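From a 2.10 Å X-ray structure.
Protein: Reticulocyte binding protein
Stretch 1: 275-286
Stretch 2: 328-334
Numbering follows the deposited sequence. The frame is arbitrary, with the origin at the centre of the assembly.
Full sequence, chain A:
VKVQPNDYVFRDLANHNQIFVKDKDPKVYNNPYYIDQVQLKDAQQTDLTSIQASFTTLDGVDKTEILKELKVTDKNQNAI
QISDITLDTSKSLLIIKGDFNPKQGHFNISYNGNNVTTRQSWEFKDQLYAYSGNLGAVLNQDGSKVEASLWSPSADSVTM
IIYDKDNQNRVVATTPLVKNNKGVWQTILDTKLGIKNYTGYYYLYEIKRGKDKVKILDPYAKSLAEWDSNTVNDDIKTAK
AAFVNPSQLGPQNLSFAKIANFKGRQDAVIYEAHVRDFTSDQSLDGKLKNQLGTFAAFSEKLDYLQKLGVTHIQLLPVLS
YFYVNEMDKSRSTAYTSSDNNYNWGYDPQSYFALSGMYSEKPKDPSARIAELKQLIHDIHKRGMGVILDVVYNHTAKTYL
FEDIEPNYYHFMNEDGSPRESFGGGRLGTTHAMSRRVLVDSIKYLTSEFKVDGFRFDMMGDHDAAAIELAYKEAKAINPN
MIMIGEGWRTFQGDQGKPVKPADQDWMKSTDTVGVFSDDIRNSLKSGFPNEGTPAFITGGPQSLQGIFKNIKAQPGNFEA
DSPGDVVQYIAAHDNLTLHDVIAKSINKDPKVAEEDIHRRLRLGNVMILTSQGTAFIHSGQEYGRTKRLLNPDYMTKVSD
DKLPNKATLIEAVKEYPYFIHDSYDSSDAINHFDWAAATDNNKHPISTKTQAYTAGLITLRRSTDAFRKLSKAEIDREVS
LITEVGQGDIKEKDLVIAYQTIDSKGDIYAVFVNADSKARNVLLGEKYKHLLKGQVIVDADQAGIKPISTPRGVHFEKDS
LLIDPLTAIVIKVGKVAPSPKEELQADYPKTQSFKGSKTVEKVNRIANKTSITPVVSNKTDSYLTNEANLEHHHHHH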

ATOM      1  N   VAL A 275     -12.874  -1.352   2.793  1.00 13.01           N
ATOM      2  CA  VAL A 275     -14.241  -0.845   2.571  1.00 13.62           C
ATOM      3  C   VAL A 275     -15.328  -1.894   2.828  1.00 14.01           C
ATOM      4  O   VAL A 275     -16.410  -1.568   3.327  1.00 12.77           O
ATOM      5  CB  VAL A 275     -14.405  -0.271   1.142  1.00 13.84           C
ATOM      6  CG1 VAL A 275     -15.856   0.128   0.876  1.00 12.36           C
ATOM      7  CG2 VAL A 275     -13.483   0.924   0.946  1.00 13.44           C
ATOM      8  N   ARG A 276     -15.036  -3.142   2.474  1.00 14.77           N
ATOM      9  CA  ARG A 276     -15.912  -4.271   2.788  1.00 15.03           C
ATOM     10  C   ARG A 276     -15.984  -4.513   4.300  1.00 14.49           C
ATOM     11  O   ARG A 276     -17.072  -4.506   4.886  1.00 12.34           O
ATOM     12  CB  ARG A 276     -15.415  -5.538   2.083  1.00 15.81           C
ATOM     13  CG  ARG A 276     -16.259  -6.790   2.323  1.00 16.06           C
ATOM     14  CD  ARG A 276     -17.610  -6.677   1.655  1.00 18.18           C
ATOM     15  NE  ARG A 276     -18.366  -7.926   1.729  1.00 19.01           N
ATOM     16  CZ  ARG A 276     -19.516  -8.160   1.098  1.00 17.32           C
ATOM     17  NH1 ARG A 276     -20.071  -7.235   0.320  1.00 17.23           N
ATOM     18  NH2 ARG A 276     -20.112  -9.332   1.243  1.00 16.11           N
ATOM     19  N   ASP A 277     -14.817  -4.720   4.915  1.00 13.51           N
ATOM     20  CA  ASP A 277     -14.716  -5.040   6.349  1.00 12.91           C
ATOM     21  C   ASP A 277     -15.547  -4.116   7.228  1.00 12.38           C
ATOM     22  O   ASP A 277     -16.224  -4.564   8.155  1.00 13.22           O
ATOM     23  CB  ASP A 277     -13.260  -4.928   6.836  1.00 12.42           C
ATOM     24  CG  ASP A 277     -12.334  -5.958   6.212  1.00 13.85           C
ATOM     25  OD1 ASP A 277     -12.795  -6.812   5.423  1.00 12.33           O
ATOM     26  OD2 ASP A 277     -11.122  -5.897   6.518  1.00  8.70           O
ATOM     27  N   PHE A 278     -15.469  -2.822   6.938  1.00 11.88           N
ATOM     28  CA  PHE A 278     -15.954  -1.789   7.843  1.00 13.23           C
ATOM     29  C   PHE A 278     -17.478  -1.760   7.991  1.00 13.45           C
ATOM     30  O   PHE A 278     -17.981  -1.163   8.942  1.00 11.26           O
ATOM     31  CB  PHE A 278     -15.442  -0.415   7.387  1.00 14.12           C
ATOM     32  CG  PHE A 278     -15.514   0.661   8.448  1.00 14.13           C
ATOM     33  CD1 PHE A 278     -14.968   0.459   9.711  1.00 14.14           C
ATOM     34  CD2 PHE A 278     -16.095   1.894   8.167  1.00 16.36           C
ATOM     35  CE1 PHE A 278     -15.019   1.452  10.679  1.00 13.17           C
ATOM     36  CE2 PHE A 278     -16.146   2.892   9.129  1.00 15.84           C
ATOM     37  CZ  PHE A 278     -15.603   2.670  10.388  1.00 16.05           C
ATOM     38  N   THR A 279     -18.204  -2.388   7.061  1.00 13.69           N
ATOM     39  CA  THR A 279     -19.674  -2.423   7.117  1.00 13.16           C
ATOM     40  C   THR A 279     -20.305  -3.762   6.706  1.00 13.36           C
ATOM     41  O   THR A 279     -21.474  -3.793   6.328  1.00 14.72           O
ATOM     42  CB  THR A 279     -20.289  -1.292   6.240  1.00 14.23           C
ATOM     43  OG1 THR A 279     -19.911  -1.478   4.869  1.00 11.99           O
ATOM     44  CG2 THR A 279     -19.822   0.089   6.722  1.00  8.74           C
ATOM     45  N   SER A 280     -19.553  -4.862   6.796  1.00 12.56           N
ATOM     46  CA  SER A 280     -20.073  -6.187   6.426  1.00 12.32           C
ATOM     47  C   SER A 280     -20.674  -6.970   7.601  1.00 13.83           C
ATOM     48  O   SER A 280     -21.174  -8.077   7.412  1.00 14.01           O
ATOM     49  CB  SER A 280     -18.982  -7.034   5.767  1.00 12.54           C
ATOM     50  OG  SER A 280     -17.924  -7.309   6.670  1.00  8.18           O
ATOM     51  N   ASP A 281     -20.628  -6.400   8.802  1.00 15.35           N
ATOM     52  CA  ASP A 281     -21.199  -7.043   9.994  1.00 15.79           C
ATOM     53  C   ASP A 281     -22.705  -7.292   9.836  1.00 17.57           C
ATOM     54  O   ASP A 281     -23.467  -6.374   9.515  1.00 17.17           O
ATOM     55  CB  ASP A 281     -20.947  -6.171  11.230  1.00 15.53           C
ATOM     56  CG  ASP A 281     -21.164  -6.913  12.548  1.00 16.43           C
ATOM     57  OD1 ASP A 281     -21.745  -8.017  12.555  1.00 18.94           O
ATOM     58  OD2 ASP A 281     -20.746  -6.374  13.593  1.00 18.51           O
ATOM     59  N   GLN A 282     -23.121  -8.536  10.084  1.00 18.73           N
ATOM     60  CA  GLN A 282     -24.539  -8.926  10.075  1.00 19.94           C
ATOM     61  C   GLN A 282     -25.360  -8.080  11.052  1.00 20.54           C
ATOM     62  O   GLN A 282     -26.557  -7.881  10.854  1.00 18.81           O
ATOM     63  CB  GLN A 282     -24.693 -10.407  10.452  1.00 20.50           C
ATOM     64  CG  GLN A 282     -24.092 -11.388   9.453  0.50 22.38           C
ATOM     65  CD  GLN A 282     -23.840 -12.767  10.049  1.00 23.72           C
ATOM     66  OE1 GLN A 282     -24.511 -13.181  10.997  0.50 28.57           O
ATOM     67  NE2 GLN A 282     -22.868 -13.484   9.494  0.50 22.57           N
ATOM     68  N   SER A 283     -24.700  -7.604  12.108  1.00 21.68           N
ATOM     69  CA  SER A 283     -25.298  -6.704  13.095  1.00 21.78           C
ATOM     70  C   SER A 283     -25.905  -5.445  12.480  1.00 22.04           C
ATOM     71  O   SER A 283     -26.854  -4.889  13.026  1.00 22.01           O
ATOM     72  CB  SER A 283     -24.240  -6.300  14.127  1.00 21.85           C
ATOM     73  OG  SER A 283     -24.747  -5.353  15.048  0.50 24.75           O
ATOM     74  N   LEU A 284     -25.353  -5.000  11.351  1.00 21.80           N
ATOM     75  CA  LEU A 284     -25.808  -3.780  10.681  1.00 21.55           C
ATOM     76  C   LEU A 284     -27.034  -3.990   9.784  1.00 22.81           C
ATOM     77  O   LEU A 284     -27.595  -3.015   9.276  1.00 22.40           O
ATOM     78  CB  LEU A 284     -24.667  -3.165   9.856  1.00 21.00           C
ATOM     79  CG  LEU A 284     -23.421  -2.695  10.625  1.00 19.18           C
ATOM     80  CD1 LEU A 284     -22.416  -2.059   9.678  1.00 14.57           C
ATOM     81  CD2 LEU A 284     -23.784  -1.726  11.742  1.00 15.78           C
ATOM     82  N   ASP A 285     -27.447  -5.241   9.583  1.00 23.88           N
ATOM     83  CA  ASP A 285     -28.633  -5.531   8.776  1.00 24.65           C
ATOM     84  C   ASP A 285     -29.856  -4.859   9.389  1.00 24.34           C
ATOM     85  O   ASP A 285     -30.197  -5.109  10.547  1.00 22.79           O
ATOM     86  CB  ASP A 285     -28.872  -7.039   8.656  1.00 25.45           C
ATOM     87  CG  ASP A 285     -27.880  -7.719   7.727  1.00 30.22           C
ATOM     88  OD1 ASP A 285     -27.395  -7.068   6.774  1.00 29.26           O
ATOM     89  OD2 ASP A 285     -27.598  -8.917   7.946  1.00 34.75           O
ATOM     90  N   GLY A 286     -30.491  -3.987   8.611  1.00 24.22           N
ATOM     91  CA  GLY A 286     -31.627  -3.204   9.086  1.00 24.47           C
ATOM     92  C   GLY A 286     -31.236  -1.841   9.637  1.00 24.80           C
ATOM     93  O   GLY A 286     -32.098  -0.973   9.791  1.00 24.07           O
ATOM     94  N   ASP A 328     -21.494 -10.384  -7.403  1.00 15.83           N
ATOM     95  CA  ASP A 328     -21.845 -11.171  -6.211  1.00 14.77           C
ATOM     96  C   ASP A 328     -21.468 -10.375  -4.964  1.00 15.12           C
ATOM     97  O   ASP A 328     -20.295 -10.331  -4.576  1.00 14.34           O
ATOM     98  CB  ASP A 328     -21.100 -12.513  -6.247  1.00 15.12           C
ATOM     99  CG  ASP A 328     -21.257 -13.328  -4.964  1.00 17.33           C
ATOM    100  OD1 ASP A 328     -22.224 -13.114  -4.199  1.00 18.20           O
ATOM    101  OD2 ASP A 328     -20.398 -14.205  -4.729  1.00 21.45           O
ATOM    102  N   LYS A 329     -22.463  -9.736  -4.351  1.00 14.98           N
ATOM    103  CA  LYS A 329     -22.256  -8.956  -3.126  1.00 17.15           C
ATOM    104  C   LYS A 329     -22.621  -9.746  -1.863  1.00 17.18           C
ATOM    105  O   LYS A 329     -22.646  -9.188  -0.765  1.00 18.50           O
ATOM    106  CB  LYS A 329     -23.069  -7.657  -3.178  1.00 17.66           C
ATOM    107  CG  LYS A 329     -22.599  -6.677  -4.239  1.00 18.21           C
ATOM    108  CD  LYS A 329     -23.422  -5.405  -4.219  1.00 21.72           C
ATOM    109  CE  LYS A 329     -22.892  -4.371  -5.202  1.00 22.48           C
ATOM    110  NZ  LYS A 329     -21.519  -3.932  -4.850  1.00 25.59           N
ATOM    111  N   SER A 330     -22.877 -11.043  -2.018  1.00 16.46           N
ATOM    112  CA  SER A 330     -23.351 -11.872  -0.914  1.00 16.60           C
ATOM    113  C   SER A 330     -22.325 -11.991   0.210  1.00 16.73           C
ATOM    114  O   SER A 330     -21.118 -12.045  -0.034  1.00 17.80           O
ATOM    115  CB  SER A 330     -23.750 -13.270  -1.410  1.00 15.66           C
ATOM    116  OG  SER A 330     -22.621 -14.011  -1.841  1.00 16.05           O
ATOM    117  N   ARG A 331     -22.832 -12.021   1.439  1.00 17.05           N
ATOM    118  CA  ARG A 331     -22.016 -12.240   2.624  1.00 16.68           C
ATOM    119  C   ARG A 331     -21.582 -13.703   2.710  1.00 15.76           C
ATOM    120  O   ARG A 331     -22.396 -14.613   2.541  1.00 14.17           O
ATOM    121  CB  ARG A 331     -22.804 -11.860   3.878  1.00 16.78           C
ATOM    122  CG  ARG A 331     -22.034 -12.024   5.181  1.00 19.51           C
ATOM    123  CD  ARG A 331     -22.907 -11.732   6.394  1.00 19.15           C
ATOM    124  NE  ARG A 331     -23.192 -10.301   6.527  1.00 21.99           N
ATOM    125  CZ  ARG A 331     -24.384  -9.719   6.379  1.00 21.42           C
ATOM    126  NH1 ARG A 331     -25.475 -10.423   6.088  1.00 25.23           N
ATOM    127  NH2 ARG A 331     -24.485  -8.405   6.534  1.00 17.93           N
ATOM    128  N   SER A 332     -20.293 -13.912   2.961  1.00 15.56           N
ATOM    129  CA  SER A 332     -19.753 -15.237   3.236  1.00 15.50           C
ATOM    130  C   SER A 332     -19.788 -15.429   4.750  1.00 16.76           C
ATOM    131  O   SER A 332     -19.025 -14.797   5.487  1.00 15.65           O
ATOM    132  CB  SER A 332     -18.324 -15.372   2.692  1.00 15.93           C
ATOM    133  OG  SER A 332     -17.556 -14.201   2.936  1.00 14.28           O
ATOM    134  N   THR A 333     -20.684 -16.302   5.202  1.00 18.20           N
ATOM    135  CA  THR A 333     -21.021 -16.419   6.623  1.00 19.56           C
ATOM    136  C   THR A 333     -20.268 -17.544   7.333  1.00 19.64           C
ATOM    137  O   THR A 333     -20.109 -17.509   8.556  1.00 21.14           O
ATOM    138  CB  THR A 333     -22.527 -16.642   6.799  1.00 19.58           C
ATOM    139  OG1 THR A 333     -22.912 -17.842   6.116  1.00 23.57           O
ATOM    140  CG2 THR A 333     -23.307 -15.464   6.231  1.00 19.97           C
ATOM    141  N   ALA A 334     -19.824 -18.543   6.573  1.00 18.22           N
ATOM    142  CA  ALA A 334     -18.960 -19.590   7.111  1.00 17.91           C
ATOM    143  C   ALA A 334     -17.577 -19.013   7.397  1.00 17.67           C
ATOM    144  O   ALA A 334     -17.104 -18.125   6.678  1.00 18.52           O
ATOM    145  CB  ALA A 334     -18.858 -20.754   6.136  1.00 17.28           C
TER
HETATM  146  O   HOH W   1     -23.542  -5.325   7.052  1.00 11.76           O

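The contact between the two stretches is small, burying 329 Å² in total, and rests largely on two arginines that reach across in opposite senses, each donating to a backbone carbonyl oxygen on the other side. Arg331 contributes most, with 116 Å² covered. Its CA-to-CB bond points sideways, but the side chain, extended through chi1 and chi2 (both t) and turned at chi3 (m), brings the guanidinium close to the first stretch. There Arg331 NE donates to Ser280 O at 3.1 Å with a nearly straight angle of 165°, and Arg331 NH2 adds a weak bond to the same Ser280 O at 3.4 Å. The carbonyl thus lies at the edge of the guanidinium, near its plane, where the N-H groups point.

The charge of Arg331 is met by Asp285, which follows the short 3-10 segment 282-284. In this salt bridge, Arg331 NH2 donates to Asp285 OD1 at 3.2 Å and 164°, whereas the bond from Arg331 NH1 to Asp285 OD2, also 3.2 Å, is weak because its angle falls to 122°. A water joins Arg331 to the backbone of the first stretch, donating to Thr279 O and Asp281 O and accepting a weak bond from Arg331 NH2.

Gln282, with 51 Å² covered, packs rather than bonds: Gln282 CG lies over one face of the Arg331 guanidinium, 3.2 Å from Arg331 NE, while Ser280 O lies at its edge. Farther out, Gln282 NE2 comes within 3.8 Å of Thr333 CG2.

Arg276, covered over 63 Å², directs its CA-to-CB bond toward the second stretch. Arg276 NH2 donates to Lys329 O at 3.2 Å and 157°, and Arg276 NH1 makes a weak bond to that oxygen at 3.4 Å. Lys329 therefore takes part through its backbone, while the end of its side chain leads away.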